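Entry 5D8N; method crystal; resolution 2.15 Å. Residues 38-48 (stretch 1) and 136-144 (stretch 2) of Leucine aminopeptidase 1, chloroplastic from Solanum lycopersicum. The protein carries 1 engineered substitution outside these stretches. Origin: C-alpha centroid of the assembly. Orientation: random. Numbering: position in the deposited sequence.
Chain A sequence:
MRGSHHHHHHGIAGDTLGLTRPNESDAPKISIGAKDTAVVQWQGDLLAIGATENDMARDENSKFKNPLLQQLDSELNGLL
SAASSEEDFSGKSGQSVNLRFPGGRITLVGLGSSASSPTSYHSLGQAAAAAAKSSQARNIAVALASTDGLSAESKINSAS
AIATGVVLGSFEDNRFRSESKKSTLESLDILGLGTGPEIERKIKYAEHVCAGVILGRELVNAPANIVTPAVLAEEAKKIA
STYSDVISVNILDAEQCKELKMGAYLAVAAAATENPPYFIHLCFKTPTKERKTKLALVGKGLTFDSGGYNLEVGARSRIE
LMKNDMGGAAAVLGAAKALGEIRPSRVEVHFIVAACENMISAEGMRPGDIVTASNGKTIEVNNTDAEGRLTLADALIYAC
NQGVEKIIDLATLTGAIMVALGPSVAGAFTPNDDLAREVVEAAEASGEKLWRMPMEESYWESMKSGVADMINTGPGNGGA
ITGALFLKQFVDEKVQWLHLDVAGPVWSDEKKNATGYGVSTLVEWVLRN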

ATOM      1  N   ALA A  38     -15.277  60.774 -16.368  1.00 39.30           N
ATOM      2  CA  ALA A  38     -16.028  59.970 -17.309  1.00 44.59           C
ATOM      3  C   ALA A  38     -15.122  58.851 -17.829  1.00 40.44           C
ATOM      4  O   ALA A  38     -13.976  59.082 -18.210  1.00 35.98           O
ATOM      5  CB  ALA A  38     -16.531  60.837 -18.454  1.00 51.08           C
ATOM      6  N   VAL A  39     -15.706  57.673 -17.980  1.00 37.78           N
ATOM      7  CA  VAL A  39     -14.922  56.528 -18.391  1.00 38.72           C
ATOM      8  C   VAL A  39     -14.316  56.707 -19.775  1.00 37.90           C
ATOM      9  O   VAL A  39     -13.125  56.461 -19.957  1.00 36.30           O
ATOM     10  CB  VAL A  39     -15.748  55.237 -18.348  1.00 38.18           C
ATOM     11  CG1 VAL A  39     -14.917  54.083 -18.874  1.00 36.91           C
ATOM     12  CG2 VAL A  39     -16.192  54.946 -16.923  1.00 36.87           C
ATOM     13  N   VAL A  40     -15.078  57.280 -20.700  1.00 44.06           N
ATOM     14  CA  VAL A  40     -14.582  57.483 -22.065  1.00 46.17           C
ATOM     15  C   VAL A  40     -13.497  58.540 -22.145  1.00 48.59           C
ATOM     16  O   VAL A  40     -12.753  58.585 -23.126  1.00 55.14           O
ATOM     17  CB  VAL A  40     -15.675  57.850 -23.083  1.00 47.11           C
ATOM     18  CG1 VAL A  40     -16.682  56.721 -23.191  1.00 49.10           C
ATOM     19  CG2 VAL A  40     -16.376  59.143 -22.695  1.00 50.16           C
ATOM     20  N   GLN A  41     -13.367  59.345 -21.093  1.00 47.02           N
ATOM     21  CA  GLN A  41     -12.353  60.384 -21.084  1.00 51.24           C
ATOM     22  C   GLN A  41     -11.140  60.015 -20.260  1.00 46.91           C
ATOM     23  O   GLN A  41     -10.175  60.770 -20.257  1.00 51.03           O
ATOM     24  CB  GLN A  41     -12.931  61.727 -20.629  1.00 62.29           C
ATOM     25  CG  GLN A  41     -13.801  62.367 -21.710  1.00 70.11           C
ATOM     26  CD  GLN A  41     -14.851  63.322 -21.171  1.00 88.08           C
ATOM     27  OE1 GLN A  41     -16.061  63.122 -21.334  1.00 99.49           O
ATOM     28  NE2 GLN A  41     -14.383  64.404 -20.568  1.00 90.22           N
ATOM     29  N   TRP A  42     -11.144  58.851 -19.609  1.00 42.18           N
ATOM     30  CA  TRP A  42     -10.039  58.481 -18.736  1.00 35.39           C
ATOM     31  C   TRP A  42      -8.828  58.099 -19.578  1.00 35.29           C
ATOM     32  O   TRP A  42      -8.981  57.480 -20.615  1.00 33.13           O
ATOM     33  CB  TRP A  42     -10.429  57.331 -17.797  1.00 34.61           C
ATOM     34  CG  TRP A  42      -9.335  56.932 -16.855  1.00 31.52           C
ATOM     35  CD1 TRP A  42      -9.002  57.517 -15.660  1.00 29.71           C
ATOM     36  CD2 TRP A  42      -8.327  55.955 -17.115  1.00 31.08           C
ATOM     37  NE1 TRP A  42      -7.857  56.937 -15.157  1.00 30.86           N
ATOM     38  CE2 TRP A  42      -7.451  55.949 -16.017  1.00 31.45           C
ATOM     39  CE3 TRP A  42      -8.140  55.014 -18.132  1.00 32.89           C
ATOM     40  CZ2 TRP A  42      -6.383  55.068 -15.933  1.00 31.96           C
ATOM     41  CZ3 TRP A  42      -7.046  54.199 -18.086  1.00 32.54           C
ATOM     42  CH2 TRP A  42      -6.180  54.224 -16.992  1.00 33.52           C
ATOM     43  N   GLN A  43      -7.644  58.529 -19.150  1.00 43.10           N
ATOM     44  CA  GLN A  43      -6.404  58.260 -19.864  1.00 50.41           C
ATOM     45  C   GLN A  43      -5.342  57.620 -18.953  1.00 46.48           C
ATOM     46  O   GLN A  43      -5.149  57.989 -17.792  1.00 43.34           O
ATOM     47  CB  GLN A  43      -5.880  59.530 -20.562  1.00 61.37           C
ATOM     48  CG  GLN A  43      -6.198  59.658 -22.061  1.00 78.93           C
ATOM     49  CD  GLN A  43      -5.495  58.640 -22.967  1.00 95.45           C
ATOM     50  OE1 GLN A  43      -4.436  58.093 -22.632  1.00 94.24           O
ATOM     51  NE2 GLN A  43      -6.062  58.426 -24.154  1.00 87.01           N
ATOM     52  N   GLY A  44      -4.759  56.534 -19.447  1.00 42.04           N
ATOM     53  CA  GLY A  44      -3.739  55.788 -18.716  1.00 38.59           C
ATOM     54  C   GLY A  44      -3.473  54.480 -19.437  1.00 36.36           C
ATOM     55  O   GLY A  44      -3.874  54.323 -20.588  1.00 36.80           O
ATOM     56  N   ASP A  45      -2.864  53.519 -18.749  1.00 33.06           N
ATOM     57  CA  ASP A  45      -2.314  52.360 -19.429  1.00 34.45           C
ATOM     58  C   ASP A  45      -3.359  51.287 -19.746  1.00 33.91           C
ATOM     59  O   ASP A  45      -3.231  50.553 -20.716  1.00 37.99           O
ATOM     60  CB  ASP A  45      -1.194  51.744 -18.606  1.00 32.29           C
ATOM     61  CG  ASP A  45      -0.073  52.715 -18.334  1.00 35.65           C
ATOM     62  OD1 ASP A  45       0.144  53.611 -19.170  1.00 38.07           O
ATOM     63  OD2 ASP A  45       0.572  52.610 -17.269  1.00 36.96           O
ATOM     64  N   LEU A  46      -4.350  51.150 -18.884  1.00 28.73           N
ATOM     65  CA  LEU A  46      -5.299  50.070 -18.995  1.00 27.61           C
ATOM     66  C   LEU A  46      -6.604  50.428 -18.319  1.00 26.50           C
ATOM     67  O   LEU A  46      -6.644  50.752 -17.134  1.00 27.77           O
ATOM     68  CB  LEU A  46      -4.734  48.806 -18.353  1.00 31.58           C
ATOM     69  CG  LEU A  46      -5.727  47.641 -18.235  1.00 34.20           C
ATOM     70  CD1 LEU A  46      -6.030  47.019 -19.590  1.00 34.88           C
ATOM     71  CD2 LEU A  46      -5.119  46.616 -17.299  1.00 37.49           C
ATOM     72  N   LEU A  47      -7.679  50.243 -19.064  1.00 27.50           N
ATOM     73  CA  LEU A  47      -9.029  50.377 -18.554  1.00 27.40           C
ATOM     74  C   LEU A  47      -9.661  48.989 -18.573  1.00 27.65           C
ATOM     75  O   LEU A  47      -9.841  48.380 -19.635  1.00 28.49           O
ATOM     76  CB  LEU A  47      -9.822  51.317 -19.473  1.00 28.03           C
ATOM     77  CG  LEU A  47     -11.324  51.420 -19.189  1.00 29.71           C
ATOM     78  CD1 LEU A  47     -11.604  51.965 -17.792  1.00 32.04           C
ATOM     79  CD2 LEU A  47     -11.985  52.303 -20.232  1.00 32.69           C
ATOM     80  N   ALA A  48     -10.101  48.550 -17.405  1.00 25.88           N
ATOM     81  CA  ALA A  48     -10.817  47.289 -17.281  1.00 27.72           C
ATOM     82  C   ALA A  48     -12.282  47.553 -16.988  1.00 26.65           C
ATOM     83  O   ALA A  48     -12.614  48.286 -16.050  1.00 27.01           O
ATOM     84  CB  ALA A  48     -10.221  46.459 -16.143  1.00 27.64           C
ATOM     85  N   GLN A 136       2.385  45.146 -18.206  1.00 25.47           N
ATOM     86  CA  GLN A 136       3.261  46.055 -17.469  1.00 27.91           C
ATOM     87  C   GLN A 136       2.624  47.397 -17.223  1.00 27.12           C
ATOM     88  O   GLN A 136       3.287  48.417 -17.184  1.00 28.12           O
ATOM     89  CB  GLN A 136       4.622  46.202 -18.159  1.00 30.12           C
ATOM     90  CG  GLN A 136       5.383  44.886 -18.080  1.00 35.49           C
ATOM     91  CD  GLN A 136       6.844  44.971 -18.452  1.00 45.57           C
ATOM     92  OE1 GLN A 136       7.705  45.052 -17.574  1.00 57.48           O
ATOM     93  NE2 GLN A 136       7.137  44.678 -19.699  1.00 41.79           N
ATOM     94  N   ALA A 137       1.322  47.394 -16.991  1.00 28.12           N
ATOM     95  CA  ALA A 137       0.635  48.644 -16.730  1.00 29.91           C
ATOM     96  C   ALA A 137       1.038  49.267 -15.378  1.00 30.64           C
ATOM     97  O   ALA A 137       1.255  48.549 -14.398  1.00 30.25           O
ATOM     98  CB  ALA A 137      -0.873  48.426 -16.804  1.00 27.95           C
ATOM     99  N   ARG A 138       1.108  50.600 -15.345  1.00 33.09           N
ATOM    100  CA  ARG A 138       1.403  51.381 -14.144  1.00 35.97           C
ATOM    101  C   ARG A 138       0.131  52.026 -13.587  1.00 32.38           C
ATOM    102  O   ARG A 138      -0.055  52.095 -12.360  1.00 30.31           O
ATOM    103  CB  ARG A 138       2.464  52.462 -14.403  1.00 39.91           C
ATOM    104  CG  ARG A 138       3.768  52.006 -15.052  1.00 49.44           C
ATOM    105  N   ASN A 139      -0.674  52.604 -14.473  1.00 28.20           N
ATOM    106  CA  ASN A 139      -1.851  53.359 -14.065  1.00 27.84           C
ATOM    107  C   ASN A 139      -3.079  52.770 -14.717  1.00 27.12           C
ATOM    108  O   ASN A 139      -3.179  52.715 -15.944  1.00 29.46           O
ATOM    109  CB  ASN A 139      -1.720  54.823 -14.484  1.00 29.77           C
ATOM    110  CG  ASN A 139      -0.405  55.425 -14.062  1.00 34.47           C
ATOM    111  OD1 ASN A 139       0.405  55.805 -14.900  1.00 40.10           O
ATOM    112  ND2 ASN A 139      -0.172  55.501 -12.755  1.00 34.81           N
ATOM    113  N   ILE A 140      -3.941  52.187 -13.903  1.00 25.58           N
ATOM    114  CA  ILE A 140      -5.103  51.533 -14.456  1.00 25.11           C
ATOM    115  C   ILE A 140      -6.378  52.106 -13.893  1.00 25.31           C
ATOM    116  O   ILE A 140      -6.368  52.802 -12.876  1.00 25.98           O
ATOM    117  CB  ILE A 140      -5.064  50.024 -14.234  1.00 25.69           C
ATOM    118  CG1 ILE A 140      -5.327  49.668 -12.777  1.00 27.05           C
ATOM    119  CG2 ILE A 140      -3.725  49.474 -14.698  1.00 28.47           C
ATOM    120  CD1 ILE A 140      -5.443  48.173 -12.560  1.00 31.19           C
ATOM    121  N   ALA A 141      -7.484  51.727 -14.526  1.00 25.96           N
ATOM    122  CA  ALA A 141      -8.799  52.123 -14.051  1.00 26.51           C
ATOM    123  C   ALA A 141      -9.710  50.924 -14.173  1.00 24.73           C
ATOM    124  O   ALA A 141      -9.593  50.142 -15.107  1.00 24.00           O
ATOM    125  CB  ALA A 141      -9.341  53.255 -14.916  1.00 29.53           C
ATOM    126  N   VAL A 142     -10.738  50.921 -13.351  1.00 22.99           N
ATOM    127  CA  VAL A 142     -11.773  49.920 -13.433  1.00 23.81           C
ATOM    128  C   VAL A 142     -13.106  50.613 -13.326  1.00 24.92           C
ATOM    129  O   VAL A 142     -13.306  51.470 -12.454  1.00 25.61           O
ATOM    130  CB  VAL A 142     -11.658  48.883 -12.295  1.00 23.80           C
ATOM    131  CG1 VAL A 142     -12.763  47.844 -12.391  1.00 25.22           C
ATOM    132  CG2 VAL A 142     -10.309  48.194 -12.341  1.00 24.63           C
ATOM    133  N   ALA A 143     -14.041  50.083 -14.097  1.00 26.46           N
ATOM    134  CA  ALA A 143     -15.434  50.511 -14.055  1.00 28.72           C
ATOM    135  C   ALA A 143     -16.389  49.353 -14.364  1.00 26.19           C
ATOM    136  O   ALA A 143     -15.987  48.357 -14.969  1.00 26.66           O
ATOM    137  CB  ALA A 143     -15.615  51.602 -15.100  1.00 30.87           C
ATOM    138  N   LEU A 144     -17.658  49.507 -14.008  1.00 25.92           N
ATOM    139  CA  LEU A 144     -18.722  48.593 -14.445  1.00 29.15           C
ATOM    140  C   LEU A 144     -19.388  49.106 -15.703  1.00 30.88           C
ATOM    141  O   LEU A 144     -19.572  50.304 -15.861  1.00 35.96           O
ATOM    142  CB  LEU A 144     -19.806  48.431 -13.374  1.00 29.18           C
ATOM    143  CG  LEU A 144     -19.290  47.978 -12.015  1.00 31.98           C
ATOM    144  CD1 LEU A 144     -20.432  47.789 -11.036  1.00 35.05           C
ATOM    145  CD2 LEU A 144     -18.504  46.680 -12.159  1.00 34.11           C
TER

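What holds the two backbones together? They pair as neighbouring parallel strands, with L46, L47 and A48 in register with I140, A141 and V142 and the strand directions only 19° apart. The ladder alternates between partners, as parallel pairing requires. A141 N donates to L46 O at 2.9 Å, A48 N donates to A141 O at 2.8 Å along an almost straight line (178° at the hydrogen), and A143 N donates to A48 O at 3.0 Å. One rung earlier, D45 N donates to N139 O at 2.9 Å. Between these bonds, CA-H groups approach the same carbonyls: I140 CA lies 3.2 Å from L46 O, V142 CA lies 3.2 Å from A48 O, and L47 CA lies 3.5 Å from A141 O.

How does a charged side chain take part in the pairing? D45 points toward the other stretch and uses one carboxylate oxygen to receive two successive backbone amides. R138 N donates to D45 OD2 at 2.8 Å and N139 N donates to the same D45 OD2 at 3.1 Å. With the bond from D45 N to N139 O, the aspartate therefore engages N139 through both backbone and side chain, clasping the start of the second strand. The hydrogen bond from R138 comes from its main chain; its side chain is not modelled beyond CG.

What does the ring of W42 do? It lies against the second strand, with A141 CB over one face, 3.5 Å from the centroid of the six-membered ring of W42 and 12° off the ring normal, a CH-pi contact. N139 O is at the ring's edge, near its plane, 3.5 Å from W42 CH2. The ring also bears on G44: an ideal CB on that glycine would be 2.4 Å from W42 CH2, a clash.

How do the apolar side chains pack on the two faces of the sheet? L46, A48, I140 and V142 share one face, where L46 CB meets I140 CG2 at 3.9 Å and A48 CB is 4.2 Å from V142 CG2. L47 and A141 share the other, with L47 CD1 reaching to 3.9 Å from A141 CB, so this methyl touches both a leucine and the tryptophan ring. Further along, V39 CG2, from the 3-10 segment, rests 3.9 Å from A143 CB, extending the apolar contact beyond the paired residues.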